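Local atomic coordinates of putative glutaryl-CoA dehydrogenase (Thermus thermophilus, PDB entry 2EBA), a protein that belongs to the acyl-CoA dehydrogenase family of flavoproteins and binds flavin-adenine dinucleotide. Residues D9-E14 and L304-D309; T160-T165 and R199-K204. All coordinates share one frame; numbering follows the deposited sequence.

Contact 1: residues D9-E14 and L304-D309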
loop_
_atom_site.group_PDB
_atom_site.type_symbol
_atom_site.label_atom_id
_atom_site.label_comp_id
_atom_site.label_asym_id
_atom_site.label_seq_id
_atom_site.Cartn_x
_atom_site.Cartn_y
_atom_site.Cartn_z
ATOM N N ASP A 9 26.563 -4.434 -18.399
ATOM C CA ASP A 9 27.444 -3.656 -19.256
ATOM C C ASP A 9 28.341 -2.840 -18.387
ATOM O O ASP A 9 29.429 -2.421 -18.802
ATOM C CB ASP A 9 26.645 -2.734 -20.144
ATOM C CG ASP A 9 25.951 -3.485 -21.251
ATOM O OD1 ASP A 9 26.301 -4.673 -21.457
ATOM O OD2 ASP A 9 25.067 -2.911 -21.922
ATOM N N LEU A 10 27.893 -2.627 -17.159
ATOM C CA LEU A 10 28.649 -1.826 -16.228
ATOM C C LEU A 10 29.582 -2.653 -15.338
ATOM O O LEU A 10 30.165 -2.121 -14.383
ATOM C CB LEU A 10 27.709 -1.007 -15.352
ATOM C CG LEU A 10 26.752 -0.061 -16.059
ATOM C CD1 LEU A 10 25.840 0.513 -15.002
ATOM C CD2 LEU A 10 27.488 1.049 -16.774
ATOM N N LEU A 11 29.736 -3.945 -15.634
ATOM C CA LEU A 11 30.620 -4.777 -14.811
ATOM C C LEU A 11 31.923 -5.088 -15.542
ATOM O O LEU A 11 31.957 -5.139 -16.784
ATOM C CB LEU A 11 29.943 -6.078 -14.445
ATOM C CG LEU A 11 28.708 -5.896 -13.578
ATOM C CD1 LEU A 11 27.933 -7.174 -13.624
ATOM C CD2 LEU A 11 29.090 -5.545 -12.145
ATOM N N THR A 12 32.994 -5.297 -14.781
ATOM C CA THR A 12 34.265 -5.633 -15.394
ATOM C C THR A 12 34.161 -7.087 -15.816
ATOM O O THR A 12 33.238 -7.792 -15.438
ATOM C CB THR A 12 35.452 -5.501 -14.393
ATOM O OG1 THR A 12 35.293 -6.447 -13.328
ATOM C CG2 THR A 12 35.507 -4.098 -13.794
ATOM N N PRO A 13 35.107 -7.554 -16.625
ATOM C CA PRO A 13 35.100 -8.946 -17.072
ATOM C C PRO A 13 35.292 -9.889 -15.879
ATOM O O PRO A 13 34.690 -10.960 -15.829
ATOM C CB PRO A 13 36.284 -8.995 -18.021
ATOM C CG PRO A 13 36.269 -7.631 -18.609
ATOM C CD PRO A 13 36.054 -6.756 -17.415
ATOM N N GLU A 14 36.137 -9.482 -14.930
ATOM C CA GLU A 14 36.415 -10.280 -13.731
ATOM C C GLU A 14 35.145 -10.464 -12.901
ATOM O O GLU A 14 34.825 -11.565 -12.466
ATOM C CB GLU A 14 37.482 -9.593 -12.864
ATOM C CG GLU A 14 37.950 -10.429 -11.658
ATOM C CD GLU A 14 38.441 -9.581 -10.469
ATOM O OE1 GLU A 14 37.598 -8.916 -9.815
ATOM O OE2 GLU A 14 39.667 -9.583 -10.189
ATOM N N LEU A 304 26.237 1.481 -4.931
ATOM C CA LEU A 304 26.836 1.349 -3.624
ATOM C C LEU A 304 28.156 0.598 -3.709
ATOM O O LEU A 304 29.067 0.868 -2.946
ATOM C CB LEU A 304 25.865 0.597 -2.710
ATOM C CG LEU A 304 25.495 1.273 -1.389
ATOM C CD1 LEU A 304 24.942 2.667 -1.648
ATOM C CD2 LEU A 304 24.493 0.423 -0.654
ATOM N N ALA A 305 28.246 -0.355 -4.635
ATOM C CA ALA A 305 29.463 -1.142 -4.807
ATOM C C ALA A 305 30.597 -0.252 -5.277
ATOM O O ALA A 305 31.722 -0.380 -4.806
ATOM C CB ALA A 305 29.239 -2.277 -5.811
ATOM N N ARG A 306 30.303 0.650 -6.204
ATOM C CA ARG A 306 31.333 1.551 -6.702
ATOM C C ARG A 306 31.728 2.544 -5.618
ATOM O O ARG A 306 32.912 2.742 -5.368
ATOM C CB ARG A 306 30.854 2.282 -7.962
ATOM C CG ARG A 306 30.525 1.348 -9.134
ATOM C CD ARG A 306 31.679 0.403 -9.498
ATOM N NE ARG A 306 31.377 -0.412 -10.677
ATOM C CZ ARG A 306 31.916 -1.603 -10.939
ATOM N NH1 ARG A 306 32.797 -2.138 -10.105
ATOM N NH2 ARG A 306 31.567 -2.271 -12.029
ATOM N N LEU A 307 30.746 3.156 -4.967
ATOM C CA LEU A 307 31.048 4.098 -3.896
ATOM C C LEU A 307 31.923 3.411 -2.843
ATOM O O LEU A 307 32.854 4.004 -2.302
ATOM C CB LEU A 307 29.757 4.603 -3.240
ATOM C CG LEU A 307 28.918 5.648 -3.971
ATOM C CD1 LEU A 307 27.589 5.834 -3.245
ATOM C CD2 LEU A 307 29.683 6.957 -4.039
ATOM N N LYS A 308 31.622 2.146 -2.569
ATOM C CA LYS A 308 32.350 1.400 -1.564
ATOM C C LYS A 308 33.838 1.262 -1.876
ATOM O O LYS A 308 34.680 1.505 -1.014
ATOM C CB LYS A 308 31.722 0.026 -1.383
ATOM C CG LYS A 308 32.241 -0.678 -0.163
ATOM C CD LYS A 308 31.663 -2.064 -0.001
ATOM C CE LYS A 308 32.325 -2.766 1.172
ATOM N NZ LYS A 308 31.922 -4.186 1.285
ATOM N N ASP A 309 34.164 0.886 -3.104
ATOM C CA ASP A 309 35.553 0.733 -3.475
ATOM C C ASP A 309 36.298 2.050 -3.584
ATOM O O ASP A 309 37.519 2.071 -3.458
ATOM C CB ASP A 309 35.685 -0.041 -4.781
ATOM C CG ASP A 309 35.369 -1.510 -4.610
ATOM O OD1 ASP A 309 35.712 -2.043 -3.541
ATOM O OD2 ASP A 309 34.788 -2.135 -5.527
#
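L11 and R306 bring the backbones of 9-14 and 304-309 nearest together, yet their CA atoms are 10.3 Å apart, so one long side chain has to bridge the gap. R306 does this from the last turns of helix 281-309. Its chain bends at the second torsion (chi2 -54°) and is extended beyond, which carries the guanidinium to the backbone of L10. NH2 of R306 donates to O of L10 over 2.7 Å. The oxygen lies only 4° out of the guanidinium plane, and NH2 in turn approaches in the carbonyl plane of L10, although the N-H points at it with a clear bend (142°). The same nitrogen sits 3.9 Å from CA of L11, and CD2 of L11 comes to 4.1 Å of NH2, the leucine side chain running nearly perpendicular to the arginine. The other terminal nitrogen, NH1, forms a salt bridge with E15, whose carboxylate also accepts a hydrogen bond from the backbone N of T12. T12 in turn caps the start of helix 13-29 with OG1, consistent with a capping box. A C-terminal-domain helix of the acyl-CoA dehydrogenase fold is thereby tied, at the surface, to the capped start of the first N-terminal-domain helix.

Contact 2: residues T160-T165 and R199-K204. With FAD (flavin-adenine dinucleotide), chain I.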
loop_
_atom_site.group_PDB
_atom_site.type_symbol
_atom_site.label_atom_id
_atom_site.label_comp_id
_atom_site.label_asym_id
_atom_site.label_seq_id
_atom_site.Cartn_x
_atom_site.Cartn_y
_atom_site.Cartn_z
ATOM N N THR A 160 25.018 -12.946 27.627
ATOM C CA THR A 160 24.333 -13.864 26.739
ATOM C C THR A 160 24.052 -13.217 25.378
ATOM O O THR A 160 23.829 -12.012 25.284
ATOM C CB THR A 160 23.005 -14.333 27.367
ATOM O OG1 THR A 160 23.287 -15.215 28.458
ATOM C CG2 THR A 160 22.147 -15.048 26.343
ATOM N N LYS A 161 24.084 -14.026 24.324
ATOM C CA LYS A 161 23.810 -13.544 22.981
ATOM C C LYS A 161 22.727 -14.428 22.383
ATOM O O LYS A 161 22.728 -15.648 22.566
ATOM C CB LYS A 161 25.086 -13.592 22.123
ATOM C CG LYS A 161 26.215 -12.702 22.638
ATOM C CD LYS A 161 25.793 -11.231 22.710
ATOM C CE LYS A 161 26.952 -10.335 23.157
ATOM N NZ LYS A 161 26.575 -8.896 23.342
ATOM N N MET A 162 21.779 -13.809 21.687
ATOM C CA MET A 162 20.661 -14.550 21.105
ATOM C C MET A 162 20.670 -14.447 19.588
ATOM O O MET A 162 21.051 -13.425 19.017
ATOM C CB MET A 162 19.318 -14.040 21.627
ATOM C CG MET A 162 18.489 -15.071 22.401
ATOM S SD MET A 162 18.634 -16.757 21.786
ATOM C CE MET A 162 17.299 -16.877 20.805
ATOM N N TRP A 163 20.222 -15.522 18.953
ATOM C CA TRP A 163 20.129 -15.593 17.507
ATOM C C TRP A 163 21.474 -15.408 16.816
ATOM O O TRP A 163 21.559 -14.654 15.882
ATOM C CB TRP A 163 19.162 -14.519 16.972
ATOM C CG TRP A 163 17.813 -14.427 17.659
ATOM C CD1 TRP A 163 17.349 -13.392 18.414
ATOM C CD2 TRP A 163 16.784 -15.424 17.674
ATOM N NE1 TRP A 163 16.097 -13.682 18.905
ATOM C CE2 TRP A 163 15.729 -14.925 18.467
ATOM C CE3 TRP A 163 16.653 -16.690 17.097
ATOM C CZ2 TRP A 163 14.561 -15.650 18.699
ATOM C CZ3 TRP A 163 15.488 -17.413 17.329
ATOM C CH2 TRP A 163 14.460 -16.889 18.124
ATOM N N ILE A 164 22.523 -16.094 17.249
ATOM C CA ILE A 164 23.817 -15.911 16.602
ATOM C C ILE A 164 24.064 -16.956 15.528
ATOM O O ILE A 164 24.107 -18.153 15.820
ATOM C CB ILE A 164 24.947 -15.970 17.637
ATOM C CG1 ILE A 164 24.621 -15.013 18.787
ATOM C CG2 ILE A 164 26.286 -15.616 16.985
ATOM C CD1 ILE A 164 24.292 -13.602 18.355
ATOM N N THR A 165 24.216 -16.499 14.286
ATOM C CA THR A 165 24.468 -17.390 13.157
ATOM C C THR A 165 25.818 -18.057 13.331
ATOM O O THR A 165 26.759 -17.444 13.832
ATOM C CB THR A 165 24.463 -16.615 11.828
ATOM O OG1 THR A 165 23.164 -16.059 11.619
ATOM C CG2 THR A 165 24.803 -17.523 10.661
ATOM N N ARG A 199 24.169 -23.056 22.354
ATOM C CA ARG A 199 23.050 -23.967 22.175
ATOM C C ARG A 199 22.238 -23.516 20.981
ATOM O O ARG A 199 21.937 -22.332 20.828
ATOM C CB ARG A 199 22.197 -24.004 23.447
ATOM C CG ARG A 199 23.018 -24.385 24.680
ATOM C CD ARG A 199 22.170 -24.844 25.860
ATOM N NE ARG A 199 21.419 -23.759 26.495
ATOM C CZ ARG A 199 21.975 -22.709 27.101
ATOM N NH1 ARG A 199 23.300 -22.586 27.156
ATOM N NH2 ARG A 199 21.199 -21.787 27.663
ATOM N N GLU A 200 21.907 -24.464 20.119
ATOM C CA GLU A 200 21.140 -24.158 18.924
ATOM C C GLU A 200 19.691 -23.835 19.213
ATOM O O GLU A 200 19.110 -24.334 20.171
ATOM C CB GLU A 200 21.178 -25.324 17.956
ATOM C CG GLU A 200 22.543 -25.663 17.457
ATOM C CD GLU A 200 22.506 -26.844 16.523
ATOM O OE1 GLU A 200 21.485 -27.553 16.534
ATOM O OE2 GLU A 200 23.487 -27.076 15.787
ATOM N N VAL A 201 19.123 -23.002 18.349
ATOM C CA VAL A 201 17.740 -22.571 18.434
ATOM C C VAL A 201 16.902 -23.553 17.621
ATOM O O VAL A 201 17.232 -23.854 16.474
ATOM C CB VAL A 201 17.585 -21.139 17.855
ATOM C CG1 VAL A 201 16.115 -20.726 17.828
ATOM C CG2 VAL A 201 18.422 -20.153 18.688
ATOM N N LYS A 202 15.829 -24.057 18.217
ATOM C CA LYS A 202 14.958 -25.015 17.547
ATOM C C LYS A 202 13.606 -24.402 17.218
ATOM O O LYS A 202 13.272 -23.316 17.704
ATOM C CB LYS A 202 14.746 -26.242 18.440
ATOM C CG LYS A 202 16.032 -26.854 18.974
ATOM C CD LYS A 202 17.016 -27.125 17.846
ATOM C CE LYS A 202 18.300 -27.703 18.388
ATOM N NZ LYS A 202 19.275 -27.855 17.295
ATOM N N ARG A 203 12.830 -25.115 16.408
ATOM C CA ARG A 203 11.489 -24.676 16.001
ATOM C C ARG A 203 11.536 -23.456 15.074
ATOM O O ARG A 203 10.670 -22.562 15.163
ATOM C CB ARG A 203 10.633 -24.357 17.243
ATOM C CG ARG A 203 10.637 -25.457 18.308
ATOM C CD ARG A 203 10.445 -26.840 17.682
ATOM N NE ARG A 203 11.689 -27.610 17.667
ATOM C CZ ARG A 203 11.923 -28.652 18.459
ATOM N NH1 ARG A 203 10.988 -29.038 19.324
ATOM N NH2 ARG A 203 13.084 -29.305 18.389
ATOM N N LYS A 204 12.543 -23.428 14.198
ATOM C CA LYS A 204 12.723 -22.323 13.262
ATOM C C LYS A 204 11.902 -22.558 12.009
ATOM O O LYS A 204 11.997 -23.602 11.382
ATOM C CB LYS A 204 14.201 -22.187 12.862
ATOM C CG LYS A 204 15.020 -21.270 13.739
ATOM C CD LYS A 204 16.498 -21.547 13.575
ATOM C CE LYS A 204 16.937 -21.400 12.137
ATOM N NZ LYS A 204 18.374 -21.715 11.953
HETATM P PA FAD I . 13.454 -6.033 18.817
HETATM O O1A FAD I . 12.742 -6.076 20.152
HETATM O O2A FAD I . 14.755 -5.286 18.662
HETATM O O5B FAD I . 12.376 -5.524 17.719
HETATM C C5B FAD I . 11.108 -5.916 17.634
HETATM C C4B FAD I . 10.140 -5.067 16.850
HETATM O O4B FAD I . 10.294 -3.545 17.283
HETATM C C3B FAD I . 10.849 -4.754 15.424
HETATM O O3B FAD I . 9.765 -4.426 14.562
HETATM C C2B FAD I . 11.580 -3.392 15.440
HETATM O O2B FAD I . 11.442 -2.693 14.262
HETATM C C1B FAD I . 10.699 -2.650 16.413
HETATM N N9A FAD I . 11.599 -1.612 17.077
HETATM C C8A FAD I . 12.668 -1.866 17.814
HETATM N N7A FAD I . 13.155 -0.652 18.236
HETATM C C5A FAD I . 12.358 0.341 17.754
HETATM C C6A FAD I . 12.354 1.772 17.854
HETATM N N6A FAD I . 13.302 2.430 18.544
HETATM N N1A FAD I . 11.365 2.486 17.223
HETATM C C2A FAD I . 10.386 1.855 16.506
HETATM N N3A FAD I . 10.368 0.487 16.395
HETATM C C4A FAD I . 11.335 -0.284 17.017
HETATM N N1 FAD I . 22.364 -10.904 15.625
HETATM C C2 FAD I . 23.737 -10.893 15.698
HETATM O O2 FAD I . 24.320 -10.037 16.386
HETATM N N3 FAD I . 24.469 -11.828 15.017
HETATM C C4 FAD I . 23.847 -12.789 14.256
HETATM O O4 FAD I . 24.532 -13.640 13.655
HETATM C C4X FAD I . 22.439 -12.820 14.171
HETATM N N5 FAD I . 21.789 -13.788 13.433
HETATM C C5X FAD I . 20.416 -13.846 13.378
HETATM C C6 FAD I . 19.781 -14.877 12.640
HETATM C C7 FAD I . 18.365 -14.963 12.602
HETATM C C7M FAD I . 17.759 -16.101 11.808
HETATM C C8 FAD I . 17.573 -13.999 13.301
HETATM C C8M FAD I . 16.059 -14.017 13.317
HETATM C C9 FAD I . 18.210 -12.977 14.026
HETATM C C9A FAD I . 19.640 -12.871 14.091
HETATM N N10 FAD I . 20.309 -11.874 14.833
HETATM C C10 FAD I . 21.684 -11.845 14.882
HETATM C "C1'" FAD I . 19.580 -10.856 15.602
HETATM C "C2'" FAD I . 18.839 -9.851 14.770
HETATM O "O2'" FAD I . 19.737 -8.835 14.353
HETATM C "C3'" FAD I . 17.703 -9.343 15.608
HETATM O "O3'" FAD I . 16.616 -10.254 15.467
HETATM C "C4'" FAD I . 17.216 -7.951 15.223
HETATM O "O4'" FAD I . 18.069 -6.948 15.783
HETATM C "C5'" FAD I . 15.808 -7.719 15.737
HETATM O "O5'" FAD I . 15.838 -7.496 17.132
HETATM P P FAD I . 15.011 -8.370 18.219
HETATM O O1P FAD I . 14.669 -9.726 17.685
HETATM O O2P FAD I . 15.794 -8.324 19.508
HETATM O O3P FAD I . 13.631 -7.564 18.330
#
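The indole of W163 carries the methyl CE of M162 on one face, 3.4 Å above the plane and over the ring centre, a CH-pi arrangement between neighbours in sequence. V201 reaches the same ring obliquely: its CG1 lies 3.4 Å from CZ3 of W163, a tight apolar contact at the six-membered end of the indole. The bends in the M162 chain that bring its CE to the indole also leave this methyl 4.1 Å from CG2 of V201. With CG1 anti to the backbone N (chi1 175°), V201 turns that methyl to the tryptophan and CG2 to the methionine.

At the root of the same tryptophan the flavin closes in, with CB of W163 3.4 Å from C9A of FAD. I164 adds its CD1 at 3.8 Å from N3 of FAD. T165 supplies the polar grip: its backbone N donates to O4 of FAD over 2.9 Å in a nearly straight bond (165°), while OG1 lies 3.2 Å from N5.

The chain turns a corner at W163. W163, in a left-handed backbone conformation, and I164 together face S213 in a G1 beta bulge, and strand 212-217 separates the two segments, pairing with I164 on one side and V201 on the other. G342 of the third subunit packs on W163, and T346 of that subunit packs on V201. Such a bulged strand, presenting a tryptophan, an isoleucine and a threonine to the flavin ring, forms part of the FAD pocket in the middle beta-domain of the acyl-CoA dehydrogenase fold.

In the fold
Contacts 1 and 2 lie on opposite sides of the chain's centre, with their own centres 35 Å apart and their nearest atoms about 18 Å apart, so they do not touch. Contact 1 joins the N-terminal and C-terminal helical domains across 290 residues of sequence; contact 2 falls within that span and joins the bend in strand 154-165 to the loop that follows strand 196-200, both in the middle domain. Contact 2 alone holds residues of the FAD pocket. Both lie near other subunits, though different ones: D9 forms a salt bridge with K312 of the second subunit, whereas I345 of the third subunit, a residue that itself lines an FAD pocket, packs on K204.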